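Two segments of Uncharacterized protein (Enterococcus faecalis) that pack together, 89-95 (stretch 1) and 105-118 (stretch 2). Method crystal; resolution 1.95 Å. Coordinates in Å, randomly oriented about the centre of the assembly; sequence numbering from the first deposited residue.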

# COMPACT_ATOMS: atom_id res chain seq x y z
N ASN A 89 -8.99 -5.76 2.20
CA ASN A 89 -8.95 -5.44 3.63
C ASN A 89 -10.30 -4.97 4.16
O ASN A 89 -10.78 -3.91 3.77
CB ASN A 89 -7.97 -4.27 3.84
CG ASN A 89 -6.61 -4.51 3.18
OD1 ASN A 89 -5.97 -5.51 3.44
ND2 ASN A 89 -6.17 -3.56 2.35
N ILE A 90 -10.88 -5.73 5.08
CA ILE A 90 -12.16 -5.33 5.67
C ILE A 90 -11.84 -4.91 7.09
O ILE A 90 -11.26 -5.68 7.86
CB ILE A 90 -13.16 -6.49 5.71
CG1 ILE A 90 -13.45 -6.99 4.28
CG2 ILE A 90 -14.47 -6.10 6.43
CD1 ILE A 90 -14.22 -8.34 4.27
N SER A 91 -12.18 -3.67 7.40
CA SER A 91 -11.82 -3.07 8.69
C SER A 91 -13.08 -2.66 9.44
O SER A 91 -14.05 -2.18 8.81
CB SER A 91 -10.98 -1.81 8.44
OG SER A 91 -9.76 -2.16 7.78
N MSE A 92 -13.03 -2.78 10.77
CA MSE A 92 -14.07 -2.29 11.66
C MSE A 92 -13.44 -1.75 12.93
O MSE A 92 -12.42 -2.28 13.41
CB MSE A 92 -15.02 -3.41 12.08
CG MSE A 92 -16.06 -3.78 11.10
SE MSE A 92 -17.31 -5.05 11.89
CE MSE A 92 -18.60 -3.93 12.73
N ASN A 93 -14.08 -0.72 13.47
CA ASN A 93 -13.74 -0.14 14.79
C ASN A 93 -15.07 -0.13 15.58
O ASN A 93 -16.11 0.33 15.07
CB ASN A 93 -13.17 1.27 14.61
CG ASN A 93 -12.47 1.83 15.87
OD1 ASN A 93 -12.50 3.06 16.11
ND2 ASN A 93 -11.83 0.97 16.65
N ILE A 94 -15.05 -0.71 16.78
CA ILE A 94 -16.22 -0.78 17.66
C ILE A 94 -15.84 -0.37 19.07
O ILE A 94 -14.68 -0.55 19.50
CB ILE A 94 -16.79 -2.21 17.70
CG1 ILE A 94 -15.75 -3.19 18.27
CG2 ILE A 94 -17.19 -2.64 16.30
CD1 ILE A 94 -16.18 -4.63 18.25
N VAL A 95 -16.80 0.19 19.79
CA VAL A 95 -16.56 0.58 21.17
C VAL A 95 -16.54 -0.69 22.01
O VAL A 95 -17.32 -1.59 21.77
CB VAL A 95 -17.68 1.50 21.70
CG1 VAL A 95 -17.44 1.82 23.15
CG2 VAL A 95 -17.81 2.82 20.87
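Stretch 2 (105-118) VLAEAVDFLKEIIF

The most unusual feature of this contact is the selenium at its centre: Met92 is a selenomethionine, and its SE lies 5.2 Å from the centroid of the Phe112 ring, 75° off the ring normal and so at the edge of the ring. Met92 SE packs 3.6 Å from Leu113 CD2, while the terminal methyl continues past it, bringing Met92 CE to 3.7 Å from Phe112 CD2 and 4.0 Å from Ala109 CB. A long, unbranched and polarizable side chain suits this position, because it can extend from the strand to meet three helical residues at once; Phe112 answers it with a broad, apolar ring.

Stretch 2, residues 105-118, is a helix throughout, held by a regular series of i to i+4 backbone hydrogen bonds that begins with Ala109 N to Val105 O at 2.8 Å and runs to Phe118 N to Lys114 O at 2.9 Å. It runs nearly antiparallel to the strand of residues 89-95, with a crossing angle of 155° and axes 9.4 Å apart at closest approach. The start of the helix therefore lies by the end of the strand: Ile94 CA is 7.4 Å from Val105 CA, whereas Ile90 CA is 8.6 Å from Leu113 CA.

The alternation of a β-strand decides which residues take part. Ile90, Met92 and Ile94 direct their CA-to-CB bonds toward the helix, whereas that of Ser91 points away, and Asn89 and Asn93 are out of reach. β-Branched isoleucine is at home in a strand and offers the helix apolar surface. No hydrogen bond crosses between the stretches, so the 445 Å² of buried surface is joined chiefly by apolar packing.

Near the start of the helix, the tip of Ile94 is shared among three residues: Ile94 CD1 lies 3.9 Å from Val105 CG2, 3.8 Å from Ala109 CB and 4.1 Å from Leu106 CD2. Ala109, touched by both Met92 and Ile94, has only a methyl group to place between helix and strand, which allows close packing on its CB. Leu106 starts away from the strand, but its longer side chain brings its end nearer. At the margin, Val105 CG1 rests 3.5 Å from the backbone atom Val95 O.

Toward the other end, Ile90 spreads its two branches: Ile90 CG2 meets Leu113 CD2 at 3.9 Å, and Ile90 CD1 meets Ile117 CG1 at 3.7 Å. Leu113 and Ile117, one helical turn apart, both leave the backbone sideways; their side chains, each with chi1 m and chi2 t, are long enough to bring their ends nearer the strand. The polar residues Glu108, Asp111, Lys114 and Glu115 stay out of reach of the strand and partly exposed, completing an amphipathic helix.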

# COMPACT_ATOMS: atom_id res chain seq x y z
N VAL A 105 -20.84 -6.61 22.16
CA VAL A 105 -20.33 -5.96 20.96
C VAL A 105 -19.50 -6.87 20.05
O VAL A 105 -19.60 -6.79 18.83
CB VAL A 105 -19.56 -4.64 21.29
CG1 VAL A 105 -18.15 -4.96 21.82
CG2 VAL A 105 -19.48 -3.75 20.03
N LEU A 106 -18.70 -7.76 20.64
CA LEU A 106 -17.85 -8.62 19.86
C LEU A 106 -18.68 -9.61 19.07
O LEU A 106 -18.49 -9.75 17.86
CB LEU A 106 -16.83 -9.33 20.75
CG LEU A 106 -15.73 -8.43 21.32
CD1 LEU A 106 -14.95 -9.19 22.40
CD2 LEU A 106 -14.82 -7.93 20.22
N ALA A 107 -19.64 -10.25 19.75
CA ALA A 107 -20.56 -11.16 19.08
C ALA A 107 -21.34 -10.47 17.96
O ALA A 107 -21.52 -11.03 16.88
CB ALA A 107 -21.50 -11.84 20.07
N GLU A 108 -21.78 -9.25 18.24
CA GLU A 108 -22.57 -8.48 17.28
C GLU A 108 -21.72 -8.04 16.08
O GLU A 108 -22.17 -8.13 14.91
CB GLU A 108 -23.25 -7.32 18.00
CG GLU A 108 -24.31 -7.82 19.03
CD GLU A 108 -24.90 -6.72 19.88
OE1 GLU A 108 -24.32 -6.39 20.96
OE2 GLU A 108 -25.97 -6.22 19.50
N ALA A 109 -20.47 -7.64 16.33
CA ALA A 109 -19.58 -7.30 15.20
C ALA A 109 -19.25 -8.50 14.33
O ALA A 109 -19.25 -8.38 13.11
CB ALA A 109 -18.28 -6.56 15.70
N VAL A 110 -18.95 -9.65 14.93
CA VAL A 110 -18.65 -10.85 14.13
C VAL A 110 -19.86 -11.26 13.29
O VAL A 110 -19.71 -11.66 12.16
CB VAL A 110 -18.18 -12.03 14.99
CG1 VAL A 110 -18.01 -13.31 14.16
CG2 VAL A 110 -16.87 -11.69 15.69
N ASP A 111 -21.06 -11.15 13.85
CA ASP A 111 -22.26 -11.41 13.06
C ASP A 111 -22.32 -10.46 11.86
O ASP A 111 -22.65 -10.87 10.76
CB ASP A 111 -23.53 -11.29 13.93
CG ASP A 111 -24.82 -11.54 13.12
OD1 ASP A 111 -25.10 -12.71 12.82
OD2 ASP A 111 -25.56 -10.57 12.82
N PHE A 112 -21.98 -9.19 12.08
CA PHE A 112 -22.01 -8.22 10.97
C PHE A 112 -20.99 -8.57 9.89
O PHE A 112 -21.31 -8.54 8.68
CB PHE A 112 -21.74 -6.81 11.47
CG PHE A 112 -21.80 -5.77 10.39
CD1 PHE A 112 -23.03 -5.36 9.88
CD2 PHE A 112 -20.63 -5.21 9.89
CE1 PHE A 112 -23.09 -4.38 8.86
CE2 PHE A 112 -20.68 -4.20 8.89
CZ PHE A 112 -21.91 -3.80 8.38
N LEU A 113 -19.78 -8.90 10.31
CA LEU A 113 -18.79 -9.45 9.38
C LEU A 113 -19.30 -10.67 8.62
O LEU A 113 -19.05 -10.83 7.41
CB LEU A 113 -17.47 -9.76 10.08
CG LEU A 113 -16.72 -8.59 10.71
CD1 LEU A 113 -15.62 -9.17 11.56
CD2 LEU A 113 -16.19 -7.66 9.61
N LYS A 114 -19.99 -11.58 9.32
CA LYS A 114 -20.47 -12.78 8.65
C LYS A 114 -21.44 -12.39 7.51
O LYS A 114 -21.43 -13.03 6.42
CB LYS A 114 -21.17 -13.71 9.65
CG LYS A 114 -21.58 -15.04 9.07
CD LYS A 114 -22.27 -15.91 10.10
CE LYS A 114 -22.43 -17.33 9.54
NZ LYS A 114 -23.39 -18.18 10.31
N GLU A 115 -22.29 -11.39 7.80
CA GLU A 115 -23.25 -10.86 6.81
C GLU A 115 -22.52 -10.29 5.62
O GLU A 115 -22.78 -10.67 4.45
CB GLU A 115 -24.18 -9.81 7.44
CG GLU A 115 -25.27 -10.40 8.40
CD GLU A 115 -26.32 -11.27 7.67
OE1 GLU A 115 -26.56 -11.08 6.45
OE2 GLU A 115 -26.92 -12.16 8.32
N ILE A 116 -21.58 -9.39 5.89
CA ILE A 116 -20.78 -8.76 4.82
C ILE A 116 -20.02 -9.79 3.94
O ILE A 116 -20.05 -9.72 2.71
CB ILE A 116 -19.80 -7.73 5.40
CG1 ILE A 116 -20.59 -6.56 6.03
CG2 ILE A 116 -18.78 -7.27 4.30
CD1 ILE A 116 -21.62 -5.88 5.08
N ILE A 117 -19.36 -10.74 4.60
CA ILE A 117 -18.47 -11.66 3.89
C ILE A 117 -19.18 -12.82 3.19
O ILE A 117 -18.86 -13.15 2.03
CB ILE A 117 -17.37 -12.19 4.83
CG1 ILE A 117 -16.50 -11.00 5.30
CG2 ILE A 117 -16.55 -13.28 4.16
CD1 ILE A 117 -15.50 -11.41 6.39
N PHE A 118 -20.17 -13.40 3.87
CA PHE A 118 -20.85 -14.58 3.39
C PHE A 118 -22.25 -14.35 2.82
O PHE A 118 -22.85 -15.26 2.25
CB PHE A 118 -20.88 -15.62 4.51
CG PHE A 118 -19.51 -16.06 4.95
CD1 PHE A 118 -18.86 -17.09 4.27
CD2 PHE A 118 -18.86 -15.43 6.01
CE1 PHE A 118 -17.59 -17.49 4.66
CE2 PHE A 118 -17.58 -15.83 6.40
CZ PHE A 118 -16.94 -16.86 5.70